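Local coordinates for uncharacterized protein (Xanthomonas campestris pv. campestris, PDB 3HIU) that is of unknown function but belongs to the DUF892 family of the ferritin-like clan and binds a sodium ion within its helical bundle, at residues A16-K19 with E20-T23; K39-I42 with E43-V46; W143-E146 with H147-A150. All blocks are in the same frame, centred on the assembly; numbering follows the deposited sequence.

Interaction 1: A16-K19 with E20-T23; sequences AMEK and EAET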
loop_
_atom_site.group_PDB
_atom_site.type_symbol
_atom_site.label_atom_id
_atom_site.label_comp_id
_atom_site.label_asym_id
_atom_site.label_seq_id
_atom_site.Cartn_x
_atom_site.Cartn_y
_atom_site.Cartn_z
ATOM N N ALA B 16 12.554 -2.142 10.598
ATOM C CA ALA B 16 11.443 -1.898 11.496
ATOM C C ALA B 16 10.137 -2.167 10.772
ATOM O O ALA B 16 9.158 -2.609 11.364
ATOM C CB ALA B 16 11.491 -0.471 11.989
HETATM N N MSE B 17 10.130 -1.891 9.479
HETATM C CA MSE B 17 8.980 -2.176 8.646
HETATM C C MSE B 17 8.727 -3.691 8.596
HETATM O O MSE B 17 7.583 -4.149 8.638
HETATM C CB MSE B 17 9.239 -1.603 7.255
HETATM C CG MSE B 17 8.064 -1.617 6.328
HETATM SE SE MSE B 17 8.698 -1.193 4.538
HETATM C CE MSE B 17 9.678 0.442 4.960
ATOM N N GLU B 18 9.804 -4.463 8.515
ATOM C CA GLU B 18 9.719 -5.919 8.466
ATOM C C GLU B 18 9.260 -6.502 9.783
ATOM O O GLU B 18 8.685 -7.588 9.822
ATOM C CB GLU B 18 11.075 -6.531 8.103
ATOM C CG GLU B 18 11.556 -6.189 6.712
ATOM C CD GLU B 18 10.624 -6.699 5.646
ATOM O OE1 GLU B 18 9.737 -7.521 5.963
ATOM O OE2 GLU B 18 10.780 -6.280 4.481
ATOM N N LYS B 19 9.503 -5.827 10.866
ATOM C CA LYS B 19 9.053 -6.283 12.178
ATOM C C LYS B 19 7.555 -6.005 12.340
ATOM O O LYS B 19 6.828 -6.799 12.941
ATOM C CB LYS B 19 9.859 -5.609 13.294
ATOM C CG LYS B 19 11.378 -5.820 13.198
ATOM C CD LYS B 19 11.774 -7.224 13.632
ATOM C CE LYS B 19 13.057 -7.685 12.960
ATOM N NZ LYS B 19 13.301 -9.142 13.190
ATOM N N GLU B 20 7.102 -4.879 11.789
ATOM C CA GLU B 20 5.684 -4.532 11.768
ATOM C C GLU B 20 4.929 -5.449 10.809
ATOM O O GLU B 20 3.791 -5.852 11.071
ATOM C CB GLU B 20 5.500 -3.071 11.348
ATOM C CG GLU B 20 4.066 -2.698 10.995
ATOM C CD GLU B 20 3.956 -1.353 10.292
ATOM O OE1 GLU B 20 4.968 -0.885 9.717
ATOM O OE2 GLU B 20 2.849 -0.768 10.312
ATOM N N ALA B 21 5.567 -5.771 9.691
ATOM C CA ALA B 21 4.981 -6.701 8.743
ATOM C C ALA B 21 4.829 -8.058 9.421
ATOM O O ALA B 21 3.758 -8.669 9.371
ATOM C CB ALA B 21 5.849 -6.814 7.479
ATOM N N GLU B 22 5.900 -8.514 10.073
ATOM C CA GLU B 22 5.914 -9.835 10.707
ATOM C C GLU B 22 4.837 -9.998 11.778
ATOM O O GLU B 22 4.258 -11.079 11.930
ATOM C CB GLU B 22 7.292 -10.151 11.288
ATOM C CG GLU B 22 7.284 -11.335 12.240
ATOM C CD GLU B 22 8.613 -11.528 12.945
ATOM O OE1 GLU B 22 9.661 -11.206 12.339
ATOM O OE2 GLU B 22 8.604 -12.002 14.104
ATOM N N THR B 23 4.559 -8.924 12.510
ATOM C CA THR B 23 3.501 -8.965 13.513
ATOM C C THR B 23 2.099 -8.802 12.910
ATOM O O THR B 23 1.141 -9.414 13.390
ATOM C CB THR B 23 3.735 -7.929 14.621
ATOM O OG1 THR B 23 4.840 -8.350 15.429
ATOM C CG2 THR B 23 2.492 -7.794 15.498
HETATM O O HOH W 1 11.320 -9.555 11.080
#
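K19 sends CG anti to its carbonyl carbon (chi1 -57°) and then bends at chi2, whereas E22 places CG anti to its backbone N (chi1 166°) and runs on extended; these torsions set the two charged ends on either side of a water. The ammonium and carboxylate stop short of a salt bridge, NZ of K19 lying 4.3 Å from OE1 of E22. The water fills the step, accepting from K19 NZ at 2.9 Å and donating to E22 OE1 at 2.7 Å, while NZ also has a weak hydrogen bond to S53 of helix 36-62. Long flexible charged chains suit this partly exposed flank, three residues apart on one helix. Residues 16-23 are two turns of helix 2-28, one of the four long helices of a ferritin-like bundle, held by i to i+4 bonds such as A21 N to M17 O (2.8 Å) and E22 N to E18 O (2.9 Å). The small methyl of A21 stays 4.2 Å from E18 OE1, and it packs with the side chain of M17, present as selenomethionine, on F103 of helix 94-120. The carboxylate of E18, a buried acid, lies about 3 Å from the bound sodium ion, beside T49 of helix 36-62.

Interaction 2: K39-I42 with E43-V46; sequences KRRI and EQHV. With EDO (1,2-ethanediol), chain N.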
loop_
_atom_site.group_PDB
_atom_site.type_symbol
_atom_site.label_atom_id
_atom_site.label_comp_id
_atom_site.label_asym_id
_atom_site.label_seq_id
_atom_site.Cartn_x
_atom_site.Cartn_y
_atom_site.Cartn_z
ATOM N N LYS B 39 -4.474 -18.374 4.529
ATOM C CA LYS B 39 -3.797 -18.600 5.798
ATOM C C LYS B 39 -2.458 -19.302 5.601
ATOM O O LYS B 39 -1.430 -18.880 6.148
ATOM C CB LYS B 39 -4.703 -19.418 6.729
ATOM C CG LYS B 39 -4.074 -19.848 8.041
ATOM C CD LYS B 39 -5.041 -20.718 8.824
ATOM C CE LYS B 39 -4.783 -20.626 10.320
ATOM N NZ LYS B 39 -5.860 -21.299 11.097
ATOM N N ARG B 40 -2.481 -20.379 4.823
ATOM C CA ARG B 40 -1.278 -21.124 4.483
ATOM C C ARG B 40 -0.213 -20.164 3.929
ATOM O O ARG B 40 0.973 -20.278 4.252
ATOM C CB ARG B 40 -1.605 -22.202 3.440
ATOM C CG ARG B 40 -0.558 -23.300 3.295
ATOM C CD ARG B 40 -0.328 -23.711 1.828
ATOM N NE ARG B 40 -1.471 -24.388 1.214
ATOM C CZ ARG B 40 -1.374 -25.192 0.159
ATOM N NH1 ARG B 40 -0.186 -25.429 -0.386
ATOM N NH2 ARG B 40 -2.459 -25.771 -0.344
ATOM N N ARG B 41 -0.642 -19.214 3.098
ATOM C CA ARG B 41 0.291 -18.299 2.449
ATOM C C ARG B 41 0.935 -17.333 3.452
ATOM O O ARG B 41 2.153 -17.183 3.511
ATOM C CB ARG B 41 -0.400 -17.518 1.323
ATOM C CG ARG B 41 0.551 -17.143 0.184
ATOM C CD ARG B 41 2.002 -17.369 0.604
ATOM N NE ARG B 41 2.980 -16.654 -0.213
ATOM C CZ ARG B 41 4.215 -16.364 0.191
ATOM N NH1 ARG B 41 4.626 -16.718 1.401
ATOM N NH2 ARG B 41 5.041 -15.713 -0.611
ATOM N N ILE B 42 0.106 -16.676 4.242
ATOM C CA ILE B 42 0.605 -15.710 5.198
ATOM C C ILE B 42 1.618 -16.347 6.158
ATOM O O ILE B 42 2.650 -15.745 6.469
ATOM C CB ILE B 42 -0.554 -15.077 5.955
ATOM C CG1 ILE B 42 -1.498 -14.405 4.964
ATOM C CG2 ILE B 42 -0.041 -14.075 6.962
ATOM C CD1 ILE B 42 -0.895 -13.181 4.315
ATOM N N GLU B 43 1.331 -17.567 6.609
ATOM C CA GLU B 43 2.237 -18.303 7.508
ATOM C C GLU B 43 3.640 -18.430 6.907
ATOM O O GLU B 43 4.643 -18.169 7.570
ATOM C CB GLU B 43 1.667 -19.694 7.850
ATOM C CG GLU B 43 0.657 -19.701 9.003
ATOM C CD GLU B 43 -0.258 -20.944 9.044
ATOM O OE1 GLU B 43 0.026 -21.972 8.381
ATOM O OE2 GLU B 43 -1.280 -20.882 9.760
ATOM N N GLN B 44 3.688 -18.821 5.637
ATOM C CA GLN B 44 4.934 -18.932 4.890
ATOM C C GLN B 44 5.656 -17.597 4.786
ATOM O O GLN B 44 6.888 -17.555 4.742
ATOM C CB GLN B 44 4.649 -19.463 3.489
ATOM C CG GLN B 44 5.845 -19.457 2.551
ATOM C CD GLN B 44 5.463 -19.891 1.147
ATOM O OE1 GLN B 44 4.327 -20.304 0.903
ATOM N NE2 GLN B 44 6.408 -19.796 0.217
ATOM N N HIS B 45 4.895 -16.506 4.730
ATOM C CA HIS B 45 5.510 -15.184 4.619
ATOM C C HIS B 45 5.939 -14.610 5.971
ATOM O O HIS B 45 6.818 -13.745 6.030
ATOM C CB HIS B 45 4.615 -14.198 3.860
ATOM C CG HIS B 45 5.357 -13.020 3.295
ATOM N ND1 HIS B 45 6.630 -13.120 2.778
ATOM C CD2 HIS B 45 4.995 -11.724 3.147
ATOM C CE1 HIS B 45 7.026 -11.937 2.347
ATOM N NE2 HIS B 45 6.051 -11.070 2.561
ATOM N N VAL B 46 5.331 -15.094 7.052
ATOM C CA VAL B 46 5.803 -14.724 8.386
ATOM C C VAL B 46 7.230 -15.229 8.590
ATOM O O VAL B 46 8.040 -14.572 9.241
ATOM C CB VAL B 46 4.881 -15.231 9.516
ATOM C CG1 VAL B 46 5.583 -15.128 10.867
ATOM C CG2 VAL B 46 3.594 -14.429 9.538
HETATM C C1 EDO N . -3.085 -23.308 9.869
HETATM O O1 EDO N . -1.979 -23.838 9.126
HETATM C C2 EDO N . -4.082 -24.400 10.213
HETATM O O2 EDO N . -5.379 -23.825 10.109
#
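Two turns of helix 36-62, part of the four-helix bundle of this ferritin-like protein, bring side chains together at spacings of three and four residues. The guanidinium of R41, a buried arginine, reaches forward beneath the exposed Q44: its chain is bent at chi2 (-13°), which swings NH1 to 3.2 Å from CG of Q44. The amide of Q44 lies over one face of the guanidinium, the two planes 34° apart, and NH1 also comes within 3.5 Å of H45 CB. E48 is shared by all three, through a salt bridge with R41 NH1 and hydrogen bonds with Q44 NE2 and H45 ND1. H45 NE2 is hydrogen-bonded to E137, so both ring nitrogens are held, and the side chain lies about 3 Å from the sodium ion. Toward solvent, K39 and E43 are opposite charges at i and i+4 that do not touch, K39 NZ being 4.8 Å from E43 OE2. A 1,2-ethanediol, probably from the crystallisation liquor, links their ends: K39 NZ donates to its O2 and its O1 donates to E43 OE1, each at 2.8 Å. The branched chains of I42 and V46 suit the remaining, apolar side, where both pack on M25 of helix 2-28; R41, I42 and H45 lean on M140 of helix 124-159.

Interaction 3: W143-E146 with H147-A150; sequences WLIE and HQEA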
loop_
_atom_site.group_PDB
_atom_site.type_symbol
_atom_site.label_atom_id
_atom_site.label_comp_id
_atom_site.label_asym_id
_atom_site.label_seq_id
_atom_site.Cartn_x
_atom_site.Cartn_y
_atom_site.Cartn_z
ATOM N N TRP B 143 0.202 -12.703 -4.964
ATOM C CA TRP B 143 -0.602 -13.797 -4.442
ATOM C C TRP B 143 -1.959 -13.305 -3.943
ATOM O O TRP B 143 -2.985 -13.932 -4.189
ATOM C CB TRP B 143 0.135 -14.543 -3.330
ATOM C CG TRP B 143 -0.490 -15.880 -3.016
ATOM C CD1 TRP B 143 -0.069 -17.108 -3.455
ATOM C CD2 TRP B 143 -1.662 -16.123 -2.211
ATOM N NE1 TRP B 143 -0.896 -18.094 -2.966
ATOM C CE2 TRP B 143 -1.877 -17.518 -2.203
ATOM C CE3 TRP B 143 -2.535 -15.297 -1.497
ATOM C CZ2 TRP B 143 -2.939 -18.103 -1.507
ATOM C CZ3 TRP B 143 -3.584 -15.882 -0.805
ATOM C CH2 TRP B 143 -3.777 -17.271 -0.818
ATOM N N LEU B 144 -1.959 -12.177 -3.249
ATOM C CA LEU B 144 -3.174 -11.681 -2.616
ATOM C C LEU B 144 -4.193 -11.112 -3.605
ATOM O O LEU B 144 -5.394 -11.356 -3.467
ATOM C CB LEU B 144 -2.829 -10.606 -1.577
ATOM C CG LEU B 144 -1.901 -10.936 -0.412
ATOM C CD1 LEU B 144 -1.430 -9.628 0.168
ATOM C CD2 LEU B 144 -2.644 -11.751 0.619
ATOM N N ILE B 145 -3.713 -10.348 -4.588
ATOM C CA ILE B 145 -4.607 -9.604 -5.486
ATOM C C ILE B 145 -5.207 -10.499 -6.568
ATOM O O ILE B 145 -6.165 -10.124 -7.256
ATOM C CB ILE B 145 -3.899 -8.407 -6.159
ATOM C CG1 ILE B 145 -4.900 -7.279 -6.478
ATOM C CG2 ILE B 145 -3.164 -8.863 -7.420
ATOM C CD1 ILE B 145 -5.403 -6.502 -5.258
ATOM N N GLU B 146 -4.628 -11.681 -6.722
ATOM C CA GLU B 146 -5.202 -12.674 -7.606
ATOM C C GLU B 146 -6.261 -13.477 -6.849
ATOM O O GLU B 146 -7.405 -13.565 -7.283
ATOM C CB GLU B 146 -4.103 -13.549 -8.209
ATOM C CG GLU B 146 -3.145 -12.742 -9.084
ATOM C CD GLU B 146 -2.086 -13.591 -9.763
ATOM O OE1 GLU B 146 -1.013 -13.043 -10.101
ATOM O OE2 GLU B 146 -2.326 -14.802 -9.960
ATOM N N HIS B 147 -5.886 -14.018 -5.695
ATOM C CA HIS B 147 -6.813 -14.776 -4.861
ATOM C C HIS B 147 -7.843 -13.871 -4.213
ATOM O O HIS B 147 -8.766 -14.344 -3.549
ATOM C CB HIS B 147 -6.050 -15.524 -3.768
ATOM C CG HIS B 147 -5.147 -16.593 -4.294
ATOM N ND1 HIS B 147 -3.954 -16.315 -4.927
ATOM C CD2 HIS B 147 -5.268 -17.942 -4.292
ATOM C CE1 HIS B 147 -3.379 -17.447 -5.291
ATOM N NE2 HIS B 147 -4.153 -18.450 -4.916
ATOM N N GLN B 148 -7.677 -12.568 -4.397
ATOM C CA GLN B 148 -8.506 -11.609 -3.694
ATOM C C GLN B 148 -9.964 -11.836 -4.046
ATOM O O GLN B 148 -10.812 -12.060 -3.185
ATOM C CB GLN B 148 -8.098 -10.180 -4.062
ATOM C CG GLN B 148 -8.599 -9.143 -3.064
ATOM C CD GLN B 148 -9.129 -7.885 -3.731
ATOM O OE1 GLN B 148 -9.082 -7.746 -4.958
ATOM N NE2 GLN B 148 -9.643 -6.961 -2.921
ATOM N N GLU B 149 -10.247 -11.799 -5.333
ATOM C CA GLU B 149 -11.622 -11.838 -5.788
ATOM C C GLU B 149 -12.420 -13.010 -5.200
ATOM O O GLU B 149 -13.577 -12.833 -4.816
ATOM C CB GLU B 149 -11.677 -11.832 -7.312
ATOM C CG GLU B 149 -12.972 -11.282 -7.862
ATOM C CD GLU B 149 -13.020 -11.317 -9.367
ATOM O OE1 GLU B 149 -11.943 -11.384 -9.992
ATOM O OE2 GLU B 149 -14.136 -11.275 -9.926
ATOM N N ALA B 150 -11.813 -14.197 -5.119
ATOM C CA ALA B 150 -12.518 -15.372 -4.579
ATOM C C ALA B 150 -12.840 -15.172 -3.106
ATOM O O ALA B 150 -13.934 -15.514 -2.644
ATOM C CB ALA B 150 -11.690 -16.645 -4.758
HETATM O O HOH W 2 -8.589 -11.339 -7.261
HETATM O O HOH W 3 -9.615 -15.266 -6.662
#
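From its CB, H147 lays an imidazole across the indole of W143, one helical turn back. That CB lies over the six-membered ring as a CH-pi contact, 4.2 Å from the centroid. CG, anti to the carbonyl carbon (chi1 -66°), is 3.8 Å from W143 CH2. ND1 turns back to the main chain and donates to W143 O at 2.7 Å, in the carbonyl plane on a lone pair, though the oxygen sits 22° out of the imidazole plane. CE1 passes 3.4 Å above W143 CE2, and NE2 and CD2 lie over CZ2. The planes are only 8° apart and the centroids 3.7 Å: a face-to-face stack. W143 O accepts from both ND1 and N of H147; the ND1 bond and the stack fix the ring's rotation, and a histidine supplies the flat face and the N-H together. Beyond H147 the helix is kinked. One water donates to I145 O and E146 O and accepts from E149 N, while another joins E146 O to A150 N, standing in for missing turn bonds. Q148 OE1 accepts from R112 NE, and NE2 donates to A109 O, both of the second subunit. A water-bridged kink, with an i to i+4 aromatic stack on its near side, bends the last helix of the ferritin-like bundle at the dimer contact without ending it.

How the interactions relate
All three interactions are turns of separate helices in one bundle, and interaction 2 is the middle member. It touches interaction 1 where V46 CG2 lies 4.2 Å from E22 O, and interaction 3 where R41 CG packs 3.4 Å from W143 CD2; in each case the centres are 14 Å apart. Interactions 1 and 3 do not meet, their nearest atoms being about 11 Å apart. The sodium ion lies near the first two, the side chains of E18 in interaction 1 and H45 in interaction 2 each being about 3 Å from it, beside the site residues T49 and Q52. Interaction 3 stands farther off, with the L144 side chain about 10 Å from the ion, and faces the second subunit instead.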